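Local coordinates for molybdate-binding protein MolA (PDB 3PSH), which binds molybdate and tungstate, but not sulfate or phosphate, in the periplasm and serves an ABC transporter that imports molybdate with low affinity, at residues Y136-I144 and G279-A287. Sequence-based numbering, arbitrary orientation.
Sequences YNDGLKQGI and GYPMPEALA. With MOO (molybdate ion), chain B.
The hydroxyl of Tyr-136 and the carbonyl oxygen of Gly-279 are joined by one water, which donates to both: it lies 2.6 Å from Tyr-136 OH and 2.9 Å from Gly-279 O. Tyr-136 OH is held a second time, so two bonds hold the phenol oxygen, one from the water and one to the Gly-199 carbonyl. Facing the anion, the same glycine sends its amide almost straight at molybdate, with Gly-279 N 2.8 Å from O1 at an angle of 176°. The next amide is more bent, Tyr-280 N reaching molybdate O3 over 3.0 Å. The 136-144 part of helix 132-151 therefore backs the binding loop as a second shell, while Tyr-196, His-26, Gln-27 and Arg-243 also hydrogen-bond the anion.

Away from the water the contact is apolar. Pro-281 crosses the Tyr-136 side chain at about a right angle, its CD 3.5 Å from ring atom CD1. Leu-140 has CG anti to the backbone N (chi1 176°), and its two methyls then part: CD1 lies 3.6 Å from Pro-281 O and also meets the Pro-283 ring, whereas CD2 meets Leu-286 CD1 tip to tip at 3.9 Å. Pro-281 O is buried with no polar partner. One turn on, Ile-144 CD1 rests on Pro-283 CB.

Met-282, the N-cap of helix 283-297, leans instead on helix 26-34. Helix 132-151 comes in sequence between the two four-stranded parallel sheets, consistent with the single linking helix of this solute-binding family. Here it packs against the start of helix 283-297, with helix 201-208 touching Tyr-136, Pro-281 and Leu-286, and helix 307-319 lying against Pro-283.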
ATOM      1  N   TYR A 136       4.114   4.866 -10.229  1.00 14.37           N
ATOM      2  CA  TYR A 136       3.196   4.032  -9.406  1.00 11.95           C
ATOM      3  C   TYR A 136       2.019   3.399 -10.154  1.00 12.12           C
ATOM      4  O   TYR A 136       1.541   2.245  -9.877  1.00 13.50           O
ATOM      5  CB  TYR A 136       2.715   4.767  -8.101  1.00 12.26           C
ATOM      6  CG  TYR A 136       3.888   4.934  -7.091  1.00 11.78           C
ATOM      7  CD1 TYR A 136       4.473   3.753  -6.531  1.00 12.17           C
ATOM      8  CD2 TYR A 136       4.365   6.204  -6.645  1.00 12.58           C
ATOM      9  CE1 TYR A 136       5.523   3.883  -5.572  1.00 14.50           C
ATOM     10  CE2 TYR A 136       5.401   6.300  -5.682  1.00 13.60           C
ATOM     11  CZ  TYR A 136       5.939   5.117  -5.159  1.00 17.30           C
ATOM     12  OH  TYR A 136       6.972   5.179  -4.285  1.00 16.50           O
ATOM     13  N   ASN A 137       1.455   4.139 -11.129  1.00 12.10           N
ATOM     14  CA  ASN A 137       0.434   3.533 -11.955  1.00 13.48           C
ATOM     15  C   ASN A 137       0.947   2.273 -12.718  1.00 12.33           C
ATOM     16  O   ASN A 137       0.385   1.182 -12.672  1.00 12.59           O
ATOM     17  CB  ASN A 137      -0.072   4.535 -12.965  1.00 13.56           C
ATOM     18  CG  ASN A 137      -0.931   5.636 -12.285  1.00 15.37           C
ATOM     19  OD1 ASN A 137      -1.373   5.426 -11.155  1.00 14.95           O
ATOM     20  ND2 ASN A 137      -1.166   6.765 -12.978  1.00 19.49           N
ATOM     21  N   ASP A 138       2.031   2.503 -13.451  1.00 14.11           N
ATOM     22  CA  ASP A 138       2.581   1.410 -14.247  1.00 15.08           C
ATOM     23  C   ASP A 138       3.171   0.315 -13.342  1.00 16.61           C
ATOM     24  O   ASP A 138       3.119  -0.843 -13.657  1.00 13.59           O
ATOM     25  CB  ASP A 138       3.697   1.959 -15.109  1.00 14.98           C
ATOM     26  CG  ASP A 138       3.190   2.824 -16.304  1.00 18.14           C
ATOM     27  OD1 ASP A 138       1.945   2.846 -16.504  1.00 18.56           O
ATOM     28  OD2 ASP A 138       4.073   3.432 -16.979  1.00 17.13           O
ATOM     29  N   GLY A 139       3.599   0.694 -12.166  1.00 13.74           N
ATOM     30  CA  GLY A 139       4.327  -0.254 -11.259  1.00 14.71           C
ATOM     31  C   GLY A 139       3.302  -1.149 -10.555  1.00 13.24           C
ATOM     32  O   GLY A 139       3.607  -2.361 -10.330  1.00 14.96           O
ATOM     33  N   LEU A 140       2.082  -0.617 -10.276  1.00 12.69           N
ATOM     34  CA  LEU A 140       1.062  -1.383  -9.616  1.00 13.43           C
ATOM     35  C   LEU A 140       0.589  -2.381 -10.621  1.00 14.02           C
ATOM     36  O   LEU A 140       0.513  -3.564 -10.335  1.00 13.92           O
ATOM     37  CB  LEU A 140      -0.116  -0.446  -9.212  1.00 11.82           C
ATOM     38  CG  LEU A 140      -1.274  -1.222  -8.586  1.00 12.98           C
ATOM     39  CD1 LEU A 140      -0.934  -2.037  -7.377  1.00 10.87           C
ATOM     40  CD2 LEU A 140      -2.285  -0.124  -8.156  1.00 10.05           C
ATOM     41  N   LYS A 141       0.349  -1.936 -11.855  1.00 14.40           N
ATOM     42  CA  LYS A 141      -0.107  -2.854 -12.896  1.00 14.34           C
ATOM     43  C   LYS A 141       0.984  -3.936 -13.138  1.00 15.85           C
ATOM     44  O   LYS A 141       0.626  -5.133 -13.273  1.00 16.86           O
ATOM     45  CB  LYS A 141      -0.327  -2.112 -14.268  1.00 14.29           C
ATOM     46  CG  LYS A 141      -0.660  -2.975 -15.432  1.00 18.31           C
ATOM     47  CD  LYS A 141      -0.880  -2.031 -16.628  1.00 22.24           C
ATOM     48  CE  LYS A 141      -0.785  -2.705 -17.988  1.00 26.64           C
ATOM     49  NZ  LYS A 141      -1.374  -4.010 -18.218  1.00 27.56           N
ATOM     50  N   GLN A 142       2.225  -3.529 -13.294  1.00 15.00           N
ATOM     51  CA  GLN A 142       3.363  -4.504 -13.611  1.00 12.73           C
ATOM     52  C   GLN A 142       3.524  -5.489 -12.419  1.00 13.57           C
ATOM     53  O   GLN A 142       3.730  -6.709 -12.570  1.00 16.44           O
ATOM     54  CB  GLN A 142       4.638  -3.733 -13.876  1.00 13.32           C
ATOM     55  CG  GLN A 142       5.871  -4.560 -13.910  1.00 17.26           C
ATOM     56  CD  GLN A 142       7.105  -3.708 -14.044  1.00 17.24           C
ATOM     57  OE1 GLN A 142       7.624  -3.274 -13.064  1.00 17.19           O
ATOM     58  NE2 GLN A 142       7.648  -3.561 -15.295  1.00 23.50           N
ATOM     59  N   GLY A 143       3.398  -4.924 -11.186  1.00 11.84           N
ATOM     60  CA  GLY A 143       3.509  -5.770 -10.009  1.00 11.19           C
ATOM     61  C   GLY A 143       2.433  -6.809  -9.834  1.00 11.86           C
ATOM     62  O   GLY A 143       2.674  -7.956  -9.487  1.00 12.76           O
ATOM     63  N   ILE A 144       1.196  -6.334  -9.968  1.00 11.20           N
ATOM     64  CA  ILE A 144       0.083  -7.262  -9.911  1.00 11.85           C
ATOM     65  C   ILE A 144       0.284  -8.347 -11.011  1.00 10.36           C
ATOM     66  O   ILE A 144       0.046  -9.556 -10.740  1.00 13.35           O
ATOM     67  CB  ILE A 144      -1.326  -6.520 -10.044  1.00 10.84           C
ATOM     68  CG1 ILE A 144      -1.613  -5.666  -8.788  1.00 11.96           C
ATOM     69  CG2 ILE A 144      -2.445  -7.605 -10.178  1.00 15.23           C
ATOM     70  CD1 ILE A 144      -2.934  -4.848  -8.998  1.00 15.58           C
ATOM     71  N   GLY A 279       2.681   4.235   1.582  1.00 12.17           N
ATOM     72  CA  GLY A 279       3.773   4.666   0.697  1.00 10.80           C
ATOM     73  C   GLY A 279       3.799   3.901  -0.623  1.00 10.76           C
ATOM     74  O   GLY A 279       4.330   4.397  -1.598  1.00 13.19           O
ATOM     75  N   TYR A 280       3.168   2.738  -0.646  1.00 12.09           N
ATOM     76  CA  TYR A 280       2.965   1.897  -1.866  1.00 11.91           C
ATOM     77  C   TYR A 280       1.464   1.899  -2.302  1.00 12.74           C
ATOM     78  O   TYR A 280       0.579   1.690  -1.421  1.00 14.53           O
ATOM     79  CB  TYR A 280       3.366   0.387  -1.576  1.00 11.37           C
ATOM     80  CG  TYR A 280       4.859   0.170  -1.412  1.00 12.72           C
ATOM     81  CD1 TYR A 280       5.604  -0.603  -2.342  1.00 11.18           C
ATOM     82  CD2 TYR A 280       5.502   0.675  -0.289  1.00 10.60           C
ATOM     83  CE1 TYR A 280       7.009  -0.812  -2.169  1.00 12.76           C
ATOM     84  CE2 TYR A 280       6.887   0.511  -0.123  1.00 15.26           C
ATOM     85  CZ  TYR A 280       7.603  -0.276  -1.046  1.00 15.00           C
ATOM     86  OH  TYR A 280       8.987  -0.400  -0.806  1.00 16.72           O
ATOM     87  N   PRO A 281       1.169   1.850  -3.630  1.00 12.59           N
ATOM     88  CA  PRO A 281      -0.200   1.814  -4.091  1.00 13.12           C
ATOM     89  C   PRO A 281      -0.756   0.366  -3.917  1.00 12.50           C
ATOM     90  O   PRO A 281      -0.026  -0.614  -4.185  1.00 14.80           O
ATOM     91  CB  PRO A 281      -0.051   2.124  -5.553  1.00 11.61           C
ATOM     92  CG  PRO A 281       1.342   1.460  -6.017  1.00 12.21           C
ATOM     93  CD  PRO A 281       2.155   1.860  -4.779  1.00 12.15           C
ATOM     94  N   MET A 282      -2.053   0.264  -3.618  1.00 12.55           N
ATOM     95  CA  MET A 282      -2.720  -1.018  -3.507  1.00 13.91           C
ATOM     96  C   MET A 282      -3.990  -0.872  -4.288  1.00 14.17           C
ATOM     97  O   MET A 282      -4.553   0.241  -4.338  1.00 11.83           O
ATOM     98  CB  MET A 282      -3.068  -1.362  -2.027  1.00 15.05           C
ATOM     99  CG  MET A 282      -1.945  -1.378  -0.996  1.00 14.14           C
ATOM    100  SD  MET A 282      -1.126  -3.047  -0.786  1.00 15.30           S
ATOM    101  CE  MET A 282      -0.751  -3.511  -2.473  1.00 15.65           C
ATOM    102  N   PRO A 283      -4.406  -1.952  -4.971  1.00 14.05           N
ATOM    103  CA  PRO A 283      -5.477  -1.795  -5.931  1.00 13.84           C
ATOM    104  C   PRO A 283      -6.731  -1.261  -5.291  1.00 14.70           C
ATOM    105  O   PRO A 283      -7.436  -0.474  -5.954  1.00 14.45           O
ATOM    106  CB  PRO A 283      -5.728  -3.227  -6.463  1.00 14.22           C
ATOM    107  CG  PRO A 283      -4.955  -4.203  -5.426  1.00 12.16           C
ATOM    108  CD  PRO A 283      -3.845  -3.342  -4.876  1.00 13.64           C
ATOM    109  N   GLU A 284      -7.069  -1.716  -4.089  1.00 12.84           N
ATOM    110  CA  GLU A 284      -8.291  -1.178  -3.414  1.00 13.56           C
ATOM    111  C   GLU A 284      -8.187   0.254  -3.011  1.00 13.76           C
ATOM    112  O   GLU A 284      -9.225   0.926  -2.861  1.00 14.32           O
ATOM    113  CB  GLU A 284      -8.708  -2.041  -2.184  1.00 14.82           C
ATOM    114  CG  GLU A 284      -7.738  -2.007  -0.981  1.00 13.75           C
ATOM    115  CD  GLU A 284      -6.492  -2.879  -1.042  1.00 14.73           C
ATOM    116  OE1 GLU A 284      -6.126  -3.341  -2.151  1.00 13.55           O
ATOM    117  OE2 GLU A 284      -5.891  -3.091   0.042  1.00 14.61           O
ATOM    118  N   ALA A 285      -6.962   0.707  -2.781  1.00 14.00           N
ATOM    119  CA  ALA A 285      -6.727   2.145  -2.392  1.00 12.65           C
ATOM    120  C   ALA A 285      -7.062   3.020  -3.564  1.00 12.02           C
ATOM    121  O   ALA A 285      -7.703   4.043  -3.338  1.00 13.63           O
ATOM    122  CB  ALA A 285      -5.332   2.344  -1.985  1.00 10.45           C
ATOM    123  N   LEU A 286      -6.640   2.644  -4.786  1.00 11.59           N
ATOM    124  CA  LEU A 286      -7.091   3.418  -6.021  1.00 11.78           C
ATOM    125  C   LEU A 286      -8.586   3.339  -6.196  1.00 13.22           C
ATOM    126  O   LEU A 286      -9.317   4.369  -6.196  1.00 15.86           O
ATOM    127  CB  LEU A 286      -6.393   2.892  -7.324  1.00 12.93           C
ATOM    128  CG  LEU A 286      -4.942   3.448  -7.323  1.00 14.46           C
ATOM    129  CD1 LEU A 286      -3.888   2.924  -6.275  1.00 12.79           C
ATOM    130  CD2 LEU A 286      -4.360   3.247  -8.766  1.00 11.73           C
ATOM    131  N   ALA A 287      -9.094   2.097  -6.287  1.00 12.00           N
ATOM    132  CA  ALA A 287     -10.446   1.889  -6.750  1.00 12.46           C
ATOM    133  C   ALA A 287     -11.491   2.503  -5.744  1.00 15.23           C
ATOM    134  O   ALA A 287     -12.465   3.239  -6.116  1.00 15.75           O
ATOM    135  CB  ALA A 287     -10.657   0.434  -6.973  1.00 15.69           C
TER
HETATM  136 MO   MOO B   1       3.754   1.238   3.314  1.00 33.20          MO
HETATM  137  O1  MOO B   1       3.195   2.728   3.888  1.00 14.90           O
HETATM  138  O2  MOO B   1       5.473   1.205   3.214  1.00 20.52           O
HETATM  139  O3  MOO B   1       3.143   0.963   1.749  1.00 16.87           O
HETATM  140  O4  MOO B   1       3.029   0.048   4.285  1.00 14.46           O
HETATM  141  O   HOH W   1       7.084   3.609  -2.210  1.00 16.90           O